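Local coordinates for glycoside hydrolase family protein (Novosphingobium sp. PP1Y, PDB 6Q2F) that probably hydrolyses alpha-L-rhamnosidic linkages, releasing rhamnose from glycosides as an alpha-L-rhamnosidase, at residues I66-I71 with W110-R115; F214-I219 with H437-R442; E310-P315 with G387-R392; T818-A823 with Q866-A871; F921-K926 with V964-A969. All coordinates share one frame; numbering follows the deposited sequence.

From the N terminus, interaction 1 closes a short loop of 38 intervening residues, joining the starts of two consecutive outer helices of the (beta/alpha)8 barrel. Interaction 2 then closes a much longer one, pairing strands 206-217 and 436-447 across 217 residues. Interaction 3, spanning 71 residues, falls wholly within it and links a beta-sandwich loop to the turn after helix 382-385; its centre is about 27 Å from that of interaction 2. Interactions 4 and 5 follow in series, closing 42 residues inside an alpha/beta domain and 37 at one end of an antiparallel beta domain, with nearest atoms about 10 Å apart. None of the five crosses another along the chain.

Interaction 1 (I66-I71 with W110-R115); sequences ITKDGI and WKDAFR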
# COMPACT_ATOMS: atom_id res chain seq x y z
N ILE A 66 -1.23 -20.52 21.29
CA ILE A 66 0.23 -20.39 21.31
C ILE A 66 0.81 -21.45 22.22
O ILE A 66 0.35 -21.60 23.36
CB ILE A 66 0.67 -19.01 21.83
CG1 ILE A 66 -0.00 -17.86 21.07
CG2 ILE A 66 2.18 -18.88 21.81
CD1 ILE A 66 -0.22 -16.61 21.96
N THR A 67 1.83 -22.16 21.76
CA THR A 67 2.63 -23.00 22.65
C THR A 67 4.10 -22.87 22.26
O THR A 67 4.43 -22.63 21.09
CB THR A 67 2.25 -24.49 22.63
OG1 THR A 67 2.55 -25.05 21.36
CG2 THR A 67 0.77 -24.73 22.96
N LYS A 68 4.98 -23.05 23.25
CA LYS A 68 6.40 -23.10 22.96
C LYS A 68 6.74 -24.29 22.07
O LYS A 68 7.60 -24.19 21.18
CB LYS A 68 7.20 -23.15 24.25
CG LYS A 68 7.38 -21.76 24.88
CD LYS A 68 7.42 -21.84 26.39
CE LYS A 68 8.84 -21.74 26.87
NZ LYS A 68 8.93 -22.04 28.31
N ASP A 69 6.09 -25.43 22.30
CA ASP A 69 6.33 -26.59 21.46
C ASP A 69 6.08 -26.28 20.00
O ASP A 69 6.88 -26.64 19.14
CB ASP A 69 5.46 -27.75 21.92
CG ASP A 69 5.60 -28.96 21.01
OD1 ASP A 69 6.67 -29.59 21.04
OD2 ASP A 69 4.66 -29.26 20.27
N GLY A 70 4.98 -25.58 19.72
CA GLY A 70 4.67 -25.23 18.35
C GLY A 70 5.60 -24.17 17.78
O GLY A 70 5.91 -24.19 16.59
N ILE A 71 6.06 -23.23 18.62
CA ILE A 71 6.95 -22.18 18.16
C ILE A 71 8.24 -22.79 17.63
O ILE A 71 8.75 -22.39 16.57
CB ILE A 71 7.23 -21.20 19.31
CG1 ILE A 71 5.98 -20.36 19.62
CG2 ILE A 71 8.42 -20.30 18.97
CD1 ILE A 71 6.09 -19.52 20.89
N TRP A 110 2.56 -15.87 28.37
CA TRP A 110 2.72 -15.28 27.05
C TRP A 110 4.14 -14.72 26.88
O TRP A 110 4.79 -14.94 25.85
CB TRP A 110 1.69 -14.18 26.83
CG TRP A 110 1.66 -13.64 25.44
CD1 TRP A 110 0.82 -14.03 24.42
CD2 TRP A 110 2.52 -12.64 24.88
NE1 TRP A 110 1.11 -13.32 23.27
CE2 TRP A 110 2.15 -12.46 23.53
CE3 TRP A 110 3.57 -11.87 25.40
CZ2 TRP A 110 2.79 -11.54 22.68
CZ3 TRP A 110 4.22 -10.94 24.55
CH2 TRP A 110 3.82 -10.79 23.21
N LYS A 111 4.63 -14.00 27.90
CA LYS A 111 5.95 -13.39 27.76
C LYS A 111 7.02 -14.45 27.66
O LYS A 111 7.98 -14.30 26.89
CB LYS A 111 6.22 -12.43 28.92
CG LYS A 111 5.34 -11.17 28.87
CD LYS A 111 5.70 -10.13 29.91
CE LYS A 111 5.68 -10.65 31.35
NZ LYS A 111 6.11 -9.53 32.26
N ASP A 112 6.87 -15.54 28.40
CA ASP A 112 7.84 -16.63 28.31
C ASP A 112 7.78 -17.29 26.94
O ASP A 112 8.83 -17.66 26.38
CB ASP A 112 7.59 -17.65 29.41
CG ASP A 112 8.75 -18.60 29.59
OD1 ASP A 112 9.90 -18.11 29.73
OD2 ASP A 112 8.53 -19.82 29.56
N ALA A 113 6.59 -17.41 26.36
CA ALA A 113 6.50 -17.91 24.99
C ALA A 113 7.24 -16.98 24.02
O ALA A 113 8.01 -17.45 23.18
CB ALA A 113 5.04 -18.05 24.57
N PHE A 114 7.03 -15.68 24.13
CA PHE A 114 7.69 -14.77 23.20
C PHE A 114 9.19 -14.78 23.41
O PHE A 114 9.96 -14.75 22.44
CB PHE A 114 7.15 -13.33 23.33
CG PHE A 114 7.74 -12.42 22.28
CD1 PHE A 114 7.16 -12.35 21.03
CD2 PHE A 114 8.91 -11.72 22.53
CE1 PHE A 114 7.72 -11.55 20.03
CE2 PHE A 114 9.47 -10.91 21.54
CZ PHE A 114 8.88 -10.83 20.29
N ARG A 115 9.63 -14.78 24.67
CA ARG A 115 11.06 -14.91 24.95
C ARG A 115 11.63 -16.15 24.29
O ARG A 115 12.73 -16.11 23.72
CB ARG A 115 11.29 -14.96 26.47
CG ARG A 115 12.74 -15.24 26.84
CD ARG A 115 13.01 -15.07 28.33
NE ARG A 115 12.68 -13.72 28.77
CZ ARG A 115 12.99 -13.23 29.96
NH1 ARG A 115 13.64 -13.97 30.85
NH2 ARG A 115 12.65 -11.99 30.27
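Thr-67 OG1 is gripped by two bonds: it accepts from Gly-70 N at 3.0 Å, an N-cap bond with an N-H...O angle of 155°, and it donates to the carbonyl O of Pro-684. The start of helix 68-81 is thereby fixed, and three side chains around it reach across to helix 108-124. At the outer margin the bent chain of Lys-68 sets NZ 2.6 Å from Asp-112 OD2. This salt bridge meets the carboxylate from above its plane, 30° out of it. On the way there the Lys-68 chain passes close to the backbone of the second helix, CG lying 4.0 Å from Ala-113 CA. Deeper in, the small methyl of Ala-113 sits between two isoleucine branches: Ile-66 CG2 and Ile-71 CD1 are each 4.1 Å from Ala-113 CB. The other arm of Ile-66 ends at the indole, CD1 lying obliquely 3.7 Å from Trp-110 CD1. The Trp-110 ring, with CG anti to the backbone N (chi1 -172°), is held in rotation by its NE1, which bonds to Asp-90 OD1. Trp-61 of strand 56-62 packs on both Ile-66 and the indole. Helices 68-81 and 108-124 follow successive parallel strands 56-62 and 85-91, so the contact joins neighbouring helices of the outer layer of a (beta/alpha)8 barrel.

Interaction 2 (F214-I219 with H437-R442); sequences FPVPDI and HWRVLR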
# COMPACT_ATOMS: atom_id res chain seq x y z
N PHE A 214 -12.88 38.57 14.72
CA PHE A 214 -12.74 39.23 13.43
C PHE A 214 -14.07 39.86 13.07
O PHE A 214 -15.12 39.33 13.45
CB PHE A 214 -12.28 38.24 12.35
CG PHE A 214 -13.07 36.96 12.32
CD1 PHE A 214 -14.21 36.86 11.53
CD2 PHE A 214 -12.68 35.86 13.06
CE1 PHE A 214 -14.95 35.68 11.48
CE2 PHE A 214 -13.41 34.68 13.01
CZ PHE A 214 -14.55 34.60 12.22
N PRO A 215 -14.05 40.99 12.38
CA PRO A 215 -15.31 41.62 11.97
C PRO A 215 -15.99 40.83 10.88
O PRO A 215 -15.35 40.13 10.09
CB PRO A 215 -14.87 43.00 11.46
CG PRO A 215 -13.45 43.17 11.95
CD PRO A 215 -12.88 41.80 12.02
N VAL A 216 -17.31 40.94 10.85
CA VAL A 216 -18.12 40.15 9.93
C VAL A 216 -19.34 41.01 9.62
O VAL A 216 -19.75 41.81 10.46
CB VAL A 216 -18.47 38.78 10.56
CG1 VAL A 216 -17.23 37.94 10.79
CG2 VAL A 216 -19.30 38.93 11.82
N PRO A 217 -19.90 40.92 8.41
CA PRO A 217 -21.04 41.79 8.08
C PRO A 217 -22.34 41.26 8.68
O PRO A 217 -22.59 40.05 8.71
CB PRO A 217 -21.07 41.74 6.55
CG PRO A 217 -20.54 40.39 6.23
CD PRO A 217 -19.48 40.11 7.26
N ASP A 218 -23.16 42.19 9.17
CA ASP A 218 -24.53 41.85 9.55
C ASP A 218 -25.21 41.18 8.37
O ASP A 218 -25.20 41.70 7.25
CB ASP A 218 -25.29 43.11 9.97
CG ASP A 218 -24.81 43.67 11.29
OD1 ASP A 218 -24.51 42.87 12.20
OD2 ASP A 218 -24.74 44.91 11.42
N ILE A 219 -25.79 40.02 8.61
CA ILE A 219 -26.29 39.16 7.55
C ILE A 219 -27.79 38.97 7.74
O ILE A 219 -28.29 38.98 8.87
CB ILE A 219 -25.53 37.81 7.52
CG1 ILE A 219 -24.06 38.01 7.15
CG2 ILE A 219 -26.18 36.79 6.59
CD1 ILE A 219 -23.20 36.78 7.36
N HIS A 437 -20.67 43.37 12.64
CA HIS A 437 -20.50 42.94 14.03
C HIS A 437 -19.27 42.05 14.18
O HIS A 437 -18.60 41.70 13.20
CB HIS A 437 -21.76 42.24 14.55
CG HIS A 437 -22.04 40.92 13.91
ND1 HIS A 437 -22.73 40.80 12.72
CD2 HIS A 437 -21.77 39.65 14.31
CE1 HIS A 437 -22.85 39.52 12.41
NE2 HIS A 437 -22.28 38.80 13.36
N TRP A 438 -18.98 41.71 15.43
CA TRP A 438 -17.83 40.88 15.76
C TRP A 438 -18.22 39.41 15.81
O TRP A 438 -19.31 39.05 16.26
CB TRP A 438 -17.22 41.29 17.10
CG TRP A 438 -16.34 42.49 17.03
CD1 TRP A 438 -16.64 43.76 17.43
CD2 TRP A 438 -15.00 42.53 16.53
NE1 TRP A 438 -15.56 44.60 17.20
CE2 TRP A 438 -14.55 43.86 16.65
CE3 TRP A 438 -14.13 41.58 15.99
CZ2 TRP A 438 -13.27 44.26 16.24
CZ3 TRP A 438 -12.87 41.97 15.59
CH2 TRP A 438 -12.45 43.30 15.72
N ARG A 439 -17.28 38.57 15.44
CA ARG A 439 -17.45 37.16 15.54
C ARG A 439 -16.28 36.69 16.35
O ARG A 439 -15.17 36.99 16.05
CB ARG A 439 -17.43 36.54 14.19
CG ARG A 439 -18.01 35.16 14.15
CD ARG A 439 -18.62 35.02 12.80
NE ARG A 439 -18.69 33.66 12.37
CZ ARG A 439 -18.88 33.31 11.11
NH1 ARG A 439 -19.03 34.23 10.17
NH2 ARG A 439 -18.95 32.03 10.80
N VAL A 440 -16.56 35.93 17.38
CA VAL A 440 -15.54 35.41 18.23
C VAL A 440 -15.54 33.91 18.10
O VAL A 440 -16.52 33.26 18.33
CB VAL A 440 -15.76 35.81 19.67
CG1 VAL A 440 -14.61 35.36 20.53
CG2 VAL A 440 -15.94 37.30 19.76
N LEU A 441 -14.39 33.39 17.75
CA LEU A 441 -14.19 32.00 17.54
C LEU A 441 -13.33 31.40 18.62
O LEU A 441 -12.22 31.82 18.82
CB LEU A 441 -13.51 31.85 16.20
CG LEU A 441 -13.40 30.53 15.51
CD1 LEU A 441 -14.66 29.75 15.72
CD2 LEU A 441 -13.23 30.77 14.04
N ARG A 442 -13.87 30.41 19.30
CA ARG A 442 -13.12 29.75 20.31
C ARG A 442 -12.75 28.40 19.73
O ARG A 442 -13.57 27.55 19.51
CB ARG A 442 -13.88 29.60 21.60
CG ARG A 442 -13.07 28.90 22.66
CD ARG A 442 -13.75 28.92 24.01
NE ARG A 442 -13.05 28.13 24.99
CZ ARG A 442 -13.51 27.87 26.19
NH1 ARG A 442 -14.67 28.33 26.56
NH2 ARG A 442 -12.80 27.14 27.02
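Strands 206-217 and 436-447 satisfy each other's backbone in two antiparallel hydrogen-bonded pairs. Phe-214 N donates to Arg-439 O (3.1 Å), and Arg-439 N returns the bond to Phe-214 O (3.0 Å). Val-216 N donates to His-437 O at 2.8 Å, nearly along the C=O axis, and His-437 N to Val-216 O likewise. Between these pairs stands Pro-215, which lacks an N-H; its CG rests over the six-membered ring of Trp-438. Trp-438 turns its backbone to Leu-160 and its NE1 to Pro-430 O. On the other face, Arg-439 CB lies over the Phe-214 ring, its guanidinium paired with Glu-157. Val-216 CG2 lies over one face of the His-437 imidazole, a CH-pi contact 3.5 Å from the ring centroid. His-437 ND1 donates to Asp-218 OD1 at 2.8 Å; the planes are nearly parallel (11°) but offset, so the bond bends (140°) and arrives above the carboxylate plane. ND1 is therefore protonated, and the carboxylate would tend to raise the imidazole's basicity.

Interaction 3 (E310-P315 with G387-R392); sequences ELSNVP and GFVMSR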
# COMPACT_ATOMS: atom_id res chain seq x y z
N GLU A 310 -21.14 15.42 -2.00
CA GLU A 310 -20.63 14.13 -1.53
C GLU A 310 -20.81 14.06 -0.02
O GLU A 310 -20.43 14.99 0.70
CB GLU A 310 -19.16 13.94 -1.90
CG GLU A 310 -18.93 13.18 -3.20
CD GLU A 310 -17.53 12.58 -3.27
OE1 GLU A 310 -17.26 11.60 -2.53
OE2 GLU A 310 -16.70 13.09 -4.05
N LEU A 311 -21.41 12.97 0.44
CA LEU A 311 -21.70 12.79 1.86
C LEU A 311 -20.68 11.85 2.49
O LEU A 311 -20.05 11.04 1.81
CB LEU A 311 -23.12 12.24 2.05
CG LEU A 311 -24.19 13.18 1.51
CD1 LEU A 311 -25.58 12.58 1.68
CD2 LEU A 311 -24.08 14.56 2.18
N SER A 312 -20.49 11.98 3.78
CA SER A 312 -19.51 11.20 4.47
C SER A 312 -19.82 11.16 5.93
O SER A 312 -20.85 11.58 6.34
CB SER A 312 -18.13 11.80 4.28
OG SER A 312 -17.97 12.97 5.03
N ASN A 313 -18.87 10.67 6.69
CA ASN A 313 -18.96 10.58 8.12
C ASN A 313 -18.90 11.92 8.81
O ASN A 313 -19.09 12.00 9.97
CB ASN A 313 -17.96 9.59 8.70
CG ASN A 313 -16.55 10.11 8.69
OD1 ASN A 313 -16.10 10.61 7.70
ND2 ASN A 313 -15.86 9.98 9.78
N VAL A 314 -18.62 12.98 8.08
CA VAL A 314 -18.62 14.31 8.65
C VAL A 314 -19.48 15.19 7.78
O VAL A 314 -19.74 14.83 6.68
CB VAL A 314 -17.23 14.90 8.82
CG1 VAL A 314 -16.45 14.09 9.81
CG2 VAL A 314 -16.55 15.02 7.48
N PRO A 315 -19.93 16.32 8.27
CA PRO A 315 -20.82 17.15 7.46
C PRO A 315 -20.16 17.56 6.15
O PRO A 315 -18.95 17.50 5.98
CB PRO A 315 -21.10 18.36 8.35
CG PRO A 315 -20.86 17.87 9.74
CD PRO A 315 -19.77 16.86 9.63
N GLY A 387 -9.15 18.69 6.39
CA GLY A 387 -8.63 17.41 6.81
C GLY A 387 -9.53 16.57 7.68
O GLY A 387 -9.07 15.57 8.25
N PHE A 388 -10.80 16.94 7.83
CA PHE A 388 -11.71 16.08 8.58
C PHE A 388 -12.12 14.85 7.78
O PHE A 388 -12.55 13.86 8.37
CB PHE A 388 -12.96 16.85 8.99
CG PHE A 388 -12.72 17.88 10.06
CD1 PHE A 388 -12.48 17.48 11.37
CD2 PHE A 388 -12.75 19.23 9.77
CE1 PHE A 388 -12.25 18.41 12.35
CE2 PHE A 388 -12.52 20.17 10.75
CZ PHE A 388 -12.28 19.76 12.05
N VAL A 389 -11.99 14.90 6.45
CA VAL A 389 -12.31 13.77 5.58
C VAL A 389 -11.52 13.95 4.30
O VAL A 389 -11.32 15.08 3.84
CB VAL A 389 -13.83 13.67 5.31
CG1 VAL A 389 -14.35 14.98 4.70
CG2 VAL A 389 -14.13 12.49 4.38
N MSE A 390 -11.09 12.84 3.71
CA MSE A 390 -10.19 12.89 2.57
C MSE A 390 -10.88 13.22 1.26
O MSE A 390 -12.04 12.87 1.05
CB MSE A 390 -9.45 11.55 2.43
CG MSE A 390 -8.39 11.33 3.51
SE MSE A 390 -7.11 12.79 3.56
CE MSE A 390 -7.89 13.87 5.01
N SER A 391 -10.17 13.93 0.38
CA SER A 391 -10.55 14.00 -1.02
C SER A 391 -9.43 13.35 -1.81
O SER A 391 -8.26 13.38 -1.41
CB SER A 391 -10.80 15.45 -1.48
OG SER A 391 -11.85 16.04 -0.74
N ARG A 392 -9.79 12.71 -2.89
CA ARG A 392 -8.83 12.06 -3.70
C ARG A 392 -7.89 13.03 -4.37
O ARG A 392 -6.73 12.79 -4.50
CB ARG A 392 -9.55 11.19 -4.71
CG ARG A 392 -8.63 10.53 -5.68
CD ARG A 392 -9.38 9.75 -6.73
NE ARG A 392 -8.69 8.49 -6.98
CZ ARG A 392 -8.22 7.68 -6.03
NH1 ARG A 392 -8.32 7.99 -4.75
NH2 ARG A 392 -7.63 6.57 -6.37
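Val-314 slides its CG2 methyl past Val-389, the two side chains running in opposite directions, so that Val-314 CG2 comes within 3.5 Å of Val-389 CG1. Both methyls occupy the crowded position between backbone N and carbonyl carbon, chi1 of Val-389 being 57°, and this brings them together. The second branch, Val-389 CG2, lies anti to its backbone N and meets Ser-312 instead, 3.9 Å from Ser-312 OG. That hydroxyl is held within its own loop: Ser-312 OG donates to Val-314 O at 3.1 Å, in the carbonyl plane and on a lone pair. Phe-388 contributes its CB, 4.3 Å from Val-314 CG2, and its carbonyl O, near Val-314 CG1, while its ring turns off to stack edge-to-face on Phe-180. The contact is thus a small patch of van der Waals overlap between two irregular segments. Segment 310-315 passes from strand 303-308, at the edge of a six-stranded sheet, to strand 316-325, at the edge of a four-stranded one. Segment 387-392 leaves helix 382-385 through a Schellman motif at Gly-387, and the Phe-388 side chain touches Trp-155 of strand 151-160.

Interaction 4 (T818-A823 with Q866-A871); sequences TVVGKA and QDIESA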
# COMPACT_ATOMS: atom_id res chain seq x y z
N THR A 818 18.08 18.03 -17.58
CA THR A 818 16.96 18.05 -18.52
C THR A 818 15.66 17.79 -17.79
O THR A 818 15.58 16.88 -16.95
CB THR A 818 17.17 17.01 -19.62
OG1 THR A 818 18.46 17.20 -20.21
CG2 THR A 818 16.09 17.12 -20.69
N VAL A 819 14.64 18.59 -18.10
CA VAL A 819 13.29 18.40 -17.59
C VAL A 819 12.36 18.20 -18.77
O VAL A 819 12.42 18.95 -19.75
CB VAL A 819 12.80 19.60 -16.74
CG1 VAL A 819 11.29 19.54 -16.54
CG2 VAL A 819 13.51 19.64 -15.42
N VAL A 820 11.53 17.16 -18.69
CA VAL A 820 10.50 16.89 -19.68
C VAL A 820 9.15 17.16 -19.02
O VAL A 820 8.79 16.49 -18.04
CB VAL A 820 10.57 15.44 -20.19
CG1 VAL A 820 9.46 15.17 -21.21
CG2 VAL A 820 11.95 15.18 -20.75
N GLY A 821 8.41 18.10 -19.57
CA GLY A 821 7.10 18.41 -19.04
C GLY A 821 6.64 19.77 -19.47
O GLY A 821 7.42 20.62 -19.92
N LYS A 822 5.35 20.00 -19.31
CA LYS A 822 4.77 21.29 -19.64
C LYS A 822 4.74 22.19 -18.42
O LYS A 822 4.78 21.73 -17.26
CB LYS A 822 3.37 21.10 -20.23
CG LYS A 822 3.43 20.55 -21.66
CD LYS A 822 2.07 20.20 -22.25
CE LYS A 822 2.24 19.68 -23.67
NZ LYS A 822 0.98 19.10 -24.23
N ALA A 823 4.70 23.49 -18.69
CA ALA A 823 4.80 24.48 -17.63
C ALA A 823 3.66 24.30 -16.62
O ALA A 823 2.50 24.11 -17.02
CB ALA A 823 4.77 25.89 -18.22
N GLN A 866 4.77 15.89 -22.97
CA GLN A 866 4.27 14.86 -22.08
C GLN A 866 4.42 13.48 -22.74
O GLN A 866 3.68 12.54 -22.43
CB GLN A 866 2.82 15.13 -21.68
CG GLN A 866 2.56 16.54 -21.08
CD GLN A 866 3.21 16.77 -19.70
OE1 GLN A 866 3.41 17.91 -19.27
NE2 GLN A 866 3.53 15.68 -19.00
N ASP A 867 5.38 13.37 -23.65
CA ASP A 867 5.72 12.14 -24.36
C ASP A 867 7.15 11.77 -23.96
O ASP A 867 8.11 12.24 -24.56
CB ASP A 867 5.59 12.35 -25.88
CG ASP A 867 5.80 11.07 -26.67
OD1 ASP A 867 6.50 10.17 -26.18
OD2 ASP A 867 5.24 10.97 -27.79
N ILE A 868 7.29 10.92 -22.94
CA ILE A 868 8.60 10.75 -22.32
C ILE A 868 9.56 10.04 -23.26
O ILE A 868 10.75 10.37 -23.32
CB ILE A 868 8.47 10.02 -20.96
CG1 ILE A 868 9.84 9.83 -20.31
CG2 ILE A 868 7.78 8.66 -21.13
CD1 ILE A 868 10.59 11.11 -20.08
N GLU A 869 9.09 9.05 -24.00
CA GLU A 869 10.02 8.30 -24.84
C GLU A 869 10.43 9.10 -26.07
O GLU A 869 11.56 8.95 -26.56
CB GLU A 869 9.41 6.96 -25.22
CG GLU A 869 9.13 6.09 -24.01
CD GLU A 869 9.36 4.62 -24.29
OE1 GLU A 869 9.59 4.29 -25.46
OE2 GLU A 869 9.33 3.81 -23.35
N SER A 870 9.55 9.96 -26.57
CA SER A 870 9.95 10.81 -27.68
C SER A 870 10.92 11.90 -27.22
O SER A 870 11.78 12.33 -27.99
CB SER A 870 8.72 11.40 -28.35
OG SER A 870 9.04 12.56 -29.08
N ALA A 871 10.82 12.32 -25.96
CA ALA A 871 11.80 13.27 -25.46
C ALA A 871 13.15 12.59 -25.22
O ALA A 871 14.20 13.16 -25.54
CB ALA A 871 11.29 13.93 -24.18
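In Gln-866, CG is anti to the carbonyl carbon (chi1 -53°) and the chain bends once, at chi2 (-68°), which turns the amide toward the backbone leaving strand 818-820, while Lys-822 runs out fully extended beyond its CG. The setting is an alpha/beta domain, in which strand 818-820 lies between the parallel strands 788-794 and 860-863 and helix 868-874 follows the latter. Lys-822 N donates to Gln-866 OE1 at 2.9 Å, the donor standing above the carbonyl plane, 39° out of it. The same oxygen touches the lysine side chain, with Gln-866 OE1 3.3 Å from Lys-822 CB, and farther out the two chains cross obliquely. The other end of the amide is also held: NE2 bonds to Tyr-793 OH and Leu-794 O of the neighbouring strand, so Gln-866 ties together two adjacent strand ends. Gly-821, extended between Val-820 and Lys-822, has backbone angles at which a CB would run into the preceding carbonyl O. Deeper in the domain the contact is apolar. Both methyls of Val-820 straddle the single carbon of Ala-871, Val-820 CG1 lying 3.7 Å from Ala-871 CB and CG2 equally near. Ile-868 adds its CD1 at 4.3 Å from Val-820 CB. The helix itself is capped by Asp-867, whose OD1 accepts from Ser-870 N at 3.1 Å, from well above the carboxylate plane.

Interaction 5 (F921-K926 with V964-A969); sequences FRVTGK and VVFRKA
Phe-966 is the tightly packed centre of this contact, gripped on one face and at its rim, whereas the far end around Ala-969 loosens into exposed chain. Val-923 CG1 sits over one face, offset toward the CD2-CE2 side, 3.6 Å from the Phe-966 centroid, a CH-pi contact. At the rim, Phe-966 CZ lies over one face of the Phe-921 ring, 3.7 Å from Phe-921 CG, the planes oblique at 56°. The tip of Phe-921 continues onto Val-964, its CZ 3.9 Å from Val-964 CG1, and Tyr-905 meets the ring edge-to-face. Just past strand 961-967 the chain turns a corner at Lys-968, and the exposed side chains of Lys-968 and Ala-969 point away from segment 921-926. The backbones meet here through a CA-H...O contact, Lys-926 CA 3.2 Å from Lys-968 O, and Lys-926 and Ala-969 form a non-hydrogen-bonded antiparallel pair. Lys-968 reaches out to Glu-929. Lys-926 spans both zones, its CB 3.6 Å from Phe-966 CB and, beyond a bend at chi2, its NZ 2.8 Å from Arg-967 O. With Lys-901 O as a second acceptor, two carbonyls share the ammonium, whose charge is thus probably eased by backbone dipoles.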
# COMPACT_ATOMS: atom_id res chain seq x y z
N PHE A 921 19.23 -5.07 -25.39
CA PHE A 921 19.69 -4.50 -24.13
C PHE A 921 20.71 -3.41 -24.43
O PHE A 921 21.57 -3.58 -25.32
CB PHE A 921 20.32 -5.57 -23.23
CG PHE A 921 19.43 -6.76 -22.99
CD1 PHE A 921 19.37 -7.78 -23.91
CD2 PHE A 921 18.65 -6.84 -21.85
CE1 PHE A 921 18.56 -8.87 -23.70
CE2 PHE A 921 17.83 -7.93 -21.63
CZ PHE A 921 17.78 -8.95 -22.56
N ARG A 922 20.60 -2.29 -23.71
CA ARG A 922 21.54 -1.18 -23.86
C ARG A 922 22.81 -1.51 -23.07
O ARG A 922 23.09 -0.97 -22.01
CB ARG A 922 20.91 0.12 -23.40
CG ARG A 922 21.77 1.37 -23.67
CD ARG A 922 21.09 2.62 -23.09
NE ARG A 922 20.93 2.54 -21.64
CZ ARG A 922 19.96 3.13 -20.94
NH1 ARG A 922 19.02 3.83 -21.57
NH2 ARG A 922 19.91 3.00 -19.63
N VAL A 923 23.57 -2.46 -23.61
CA VAL A 923 24.82 -2.88 -22.98
C VAL A 923 25.70 -3.47 -24.06
O VAL A 923 25.23 -3.94 -25.10
CB VAL A 923 24.60 -3.90 -21.83
CG1 VAL A 923 23.95 -5.17 -22.36
CG2 VAL A 923 25.93 -4.26 -21.14
N THR A 924 27.00 -3.49 -23.78
CA THR A 924 28.02 -3.78 -24.75
C THR A 924 29.20 -4.39 -24.00
O THR A 924 29.31 -4.25 -22.79
CB THR A 924 28.35 -2.46 -25.46
OG1 THR A 924 28.79 -1.50 -24.50
CG2 THR A 924 27.21 -1.97 -26.29
N GLY A 925 30.06 -5.11 -24.71
CA GLY A 925 31.26 -5.64 -24.07
C GLY A 925 31.09 -6.84 -23.15
O GLY A 925 32.08 -7.29 -22.55
N LYS A 926 29.88 -7.38 -23.02
CA LYS A 926 29.62 -8.48 -22.09
C LYS A 926 28.96 -9.64 -22.81
O LYS A 926 28.10 -9.44 -23.67
CB LYS A 926 28.73 -8.01 -20.93
CG LYS A 926 29.34 -6.90 -20.04
CD LYS A 926 30.41 -7.47 -19.10
CE LYS A 926 30.77 -6.46 -18.00
NZ LYS A 926 31.82 -6.97 -17.06
N VAL A 964 18.82 -12.12 -17.44
CA VAL A 964 19.81 -12.03 -18.51
C VAL A 964 20.97 -11.24 -17.91
O VAL A 964 20.84 -10.05 -17.60
CB VAL A 964 19.24 -11.39 -19.78
CG1 VAL A 964 20.24 -11.52 -20.96
CG2 VAL A 964 17.94 -12.07 -20.17
N VAL A 965 22.08 -11.92 -17.69
CA VAL A 965 23.19 -11.41 -16.89
C VAL A 965 24.34 -11.06 -17.82
O VAL A 965 24.76 -11.88 -18.64
CB VAL A 965 23.60 -12.45 -15.84
CG1 VAL A 965 24.83 -11.99 -15.09
CG2 VAL A 965 22.44 -12.69 -14.90
N PHE A 966 24.86 -9.83 -17.68
CA PHE A 966 25.96 -9.31 -18.51
C PHE A 966 27.14 -8.99 -17.60
O PHE A 966 27.36 -7.83 -17.25
CB PHE A 966 25.53 -8.09 -19.24
CG PHE A 966 24.44 -8.32 -20.23
CD1 PHE A 966 23.11 -8.31 -19.84
CD2 PHE A 966 24.74 -8.50 -21.57
CE1 PHE A 966 22.11 -8.49 -20.76
CE2 PHE A 966 23.74 -8.68 -22.49
CZ PHE A 966 22.43 -8.68 -22.10
N ARG A 967 27.92 -10.01 -17.26
CA ARG A 967 29.03 -9.77 -16.35
C ARG A 967 30.34 -10.30 -16.91
O ARG A 967 31.40 -9.70 -16.68
CB ARG A 967 28.77 -10.40 -14.98
CG ARG A 967 27.67 -9.71 -14.21
CD ARG A 967 27.20 -10.58 -13.05
NE ARG A 967 27.72 -10.13 -11.77
CZ ARG A 967 28.70 -10.73 -11.13
NH1 ARG A 967 29.26 -11.82 -11.65
NH2 ARG A 967 29.12 -10.26 -9.97
N LYS A 968 30.30 -11.44 -17.60
CA LYS A 968 31.49 -11.96 -18.25
C LYS A 968 31.91 -11.06 -19.41
O LYS A 968 31.08 -10.70 -20.25
CB LYS A 968 31.23 -13.38 -18.74
CG LYS A 968 30.92 -14.40 -17.64
CD LYS A 968 30.81 -15.82 -18.23
CE LYS A 968 30.70 -16.88 -17.14
NZ LYS A 968 30.59 -18.26 -17.69
N ALA A 969 33.18 -10.68 -19.44
CA ALA A 969 33.70 -9.92 -20.57
C ALA A 969 33.53 -10.70 -21.87
O ALA A 969 33.83 -11.89 -21.94
CB ALA A 969 35.18 -9.57 -20.37